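Local structure of tyrocidine synthase 2 (Brevibacillus parabrevis, 6TA8) at residues A[223-226]-A[227-231]. The protein belongs to the nonribosomal peptide synthetases, large multidomain enzymes, and is represented here by a condensation domain. Numbering follows the deposited sequence.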
loop_
_atom_site.group_PDB
_atom_site.type_symbol
_atom_site.label_atom_id
_atom_site.label_comp_id
_atom_site.label_asym_id
_atom_site.label_seq_id
_atom_site.Cartn_x
_atom_site.Cartn_y
_atom_site.Cartn_z
ATOM N N TYR A 223 -5.121 22.845 -12.400
ATOM C CA TYR A 223 -6.010 22.187 -11.449
ATOM C C TYR A 223 -5.375 22.108 -10.066
ATOM O O TYR A 223 -5.993 22.489 -9.066
ATOM C CB TYR A 223 -6.380 20.790 -11.947
ATOM C CG TYR A 223 -7.043 19.941 -10.888
ATOM C CD1 TYR A 223 -8.375 20.135 -10.553
ATOM C CD2 TYR A 223 -6.333 18.953 -10.216
ATOM C CE1 TYR A 223 -8.986 19.368 -9.582
ATOM C CE2 TYR A 223 -6.937 18.180 -9.241
ATOM C CZ TYR A 223 -8.263 18.392 -8.930
ATOM O OH TYR A 223 -8.873 17.629 -7.963
ATOM N N TRP A 224 -4.141 21.604 -9.989
ATOM C CA TRP A 224 -3.474 21.476 -8.697
ATOM C C TRP A 224 -3.194 22.835 -8.070
ATOM O O TRP A 224 -3.211 22.962 -6.841
ATOM C CB TRP A 224 -2.176 20.683 -8.848
ATOM C CG TRP A 224 -2.368 19.293 -9.377
ATOM C CD1 TRP A 224 -1.959 18.815 -10.588
ATOM C CD2 TRP A 224 -3.013 18.199 -8.711
ATOM N NE1 TRP A 224 -2.310 17.492 -10.717
ATOM C CE2 TRP A 224 -2.958 17.091 -9.579
ATOM C CE3 TRP A 224 -3.633 18.050 -7.467
ATOM C CZ2 TRP A 224 -3.498 15.852 -9.244
ATOM C CZ3 TRP A 224 -4.168 16.818 -7.135
ATOM C CH2 TRP A 224 -4.098 15.735 -8.020
ATOM N N HIS A 225 -2.933 23.858 -8.889
ATOM C CA HIS A 225 -2.744 25.201 -8.351
ATOM C C HIS A 225 -4.061 25.782 -7.855
ATOM O O HIS A 225 -4.097 26.458 -6.820
ATOM C CB HIS A 225 -2.121 26.111 -9.408
ATOM C CG HIS A 225 -1.891 27.513 -8.939
ATOM N ND1 HIS A 225 -0.953 27.833 -7.981
ATOM C CD2 HIS A 225 -2.477 28.681 -9.296
ATOM C CE1 HIS A 225 -0.972 29.137 -7.768
ATOM N NE2 HIS A 225 -1.888 29.675 -8.553
ATOM N N ASN A 226 -5.152 25.537 -8.586
ATOM C CA ASN A 226 -6.467 25.961 -8.118
ATOM C C ASN A 226 -6.822 25.282 -6.802
ATOM O O ASN A 226 -7.420 25.902 -5.916
ATOM C CB ASN A 226 -7.526 25.655 -9.180
ATOM C CG ASN A 226 -8.939 25.947 -8.702
ATOM O OD1 ASN A 226 -9.545 25.149 -7.985
ATOM N ND2 ASN A 226 -9.472 27.095 -9.105
ATOM N N LEU A 227 -6.457 24.009 -6.654
ATOM C CA LEU A 227 -6.764 23.295 -5.421
ATOM C C LEU A 227 -5.984 23.862 -4.240
ATOM O O LEU A 227 -6.517 23.958 -3.129
ATOM C CB LEU A 227 -6.478 21.804 -5.600
ATOM C CG LEU A 227 -6.937 20.868 -4.480
ATOM C CD1 LEU A 227 -8.439 20.612 -4.556
ATOM C CD2 LEU A 227 -6.169 19.557 -4.523
ATOM N N GLU A 228 -4.729 24.261 -4.454
ATOM C CA GLU A 228 -3.909 24.683 -3.325
ATOM C C GLU A 228 -4.253 26.077 -2.818
ATOM O O GLU A 228 -3.861 26.420 -1.697
ATOM C CB GLU A 228 -2.427 24.625 -3.694
ATOM C CG GLU A 228 -1.911 23.216 -3.880
ATOM C CD GLU A 228 -0.425 23.176 -4.124
ATOM O OE1 GLU A 228 0.223 24.237 -4.014
ATOM O OE2 GLU A 228 0.094 22.083 -4.431
ATOM N N THR A 229 -4.984 26.878 -3.595
ATOM C CA THR A 229 -5.269 28.257 -3.213
ATOM C C THR A 229 -6.672 28.462 -2.655
ATOM O O THR A 229 -6.903 29.452 -1.950
ATOM C CB THR A 229 -5.082 29.191 -4.414
ATOM O OG1 THR A 229 -5.895 28.742 -5.506
ATOM C CG2 THR A 229 -3.625 29.215 -4.848
ATOM N N THR A 230 -7.605 27.562 -2.952
ATOM C CA THR A 230 -8.983 27.689 -2.508
ATOM C C THR A 230 -9.270 26.912 -1.229
ATOM O O THR A 230 -10.406 26.938 -0.748
ATOM C CB THR A 230 -9.940 27.223 -3.612
ATOM O OG1 THR A 230 -11.286 27.585 -3.282
ATOM C CG2 THR A 230 -9.858 25.713 -3.790
ATOM N N THR A 231 -8.282 26.227 -0.662
ATOM C CA THR A 231 -8.490 25.426 0.536
ATOM C C THR A 231 -8.079 26.182 1.785
ATOM O O THR A 231 -7.077 26.899 1.797
ATOM C CB THR A 231 -7.709 24.115 0.480
ATOM O OG1 THR A 231 -6.323 24.411 0.242
ATOM C CG2 THR A 231 -8.257 23.212 -0.604
#
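Thr229 and His225 meet one turn apart on the outer side of helix 221-229. The methyl CG2 of Thr229 sits over one face of the His225 ring, 4.2 Å from the ring centroid and displaced toward the rim. This is a CH-pi contact. With chi1 of 55°, Thr229 turns OG1 back to the helix, 3.2 Å from both His225 O and Asn226 O. Both carbonyl oxygens compete for its one proton, and which receives it is not settled. On the inner side, Leu227 lies alongside Trp224, with CD2 4.2 Å from CE3 of the indole. The indole ring also has CD2 of Tyr223 over its centre.

The backbone beneath is helical. Leu227 N donates to Tyr223 O at 2.9 Å, with an N-H...O angle of 150°. Glu228 N reaches Trp224 O at 3.1 Å. Later bonds weaken: His225 O takes weak bonds from Glu228 N at 3.3 Å and Thr229 N at 3.4 Å, and Thr230 N to Asn226 O is also weak.

Further out, Trp224 NE1 is hydrogen-bonded to Glu220, and Tyr360 meets the indole edge-to-face. The carboxylate of Glu228 makes weak hydrogen bonds to Tyr360 OH and Thr378 N, while Leu227 packs on Val330.

The two sides of the helix therefore differ. Leu227 joins it to strand 325-332, Trp224 and Glu228 to helix 359-365, and Glu228 also to Thr378. The carbonyl of His225 is met by several weak or unsettled donors, whereas Tyr223 O and Trp224 O each take a firmer amide bond.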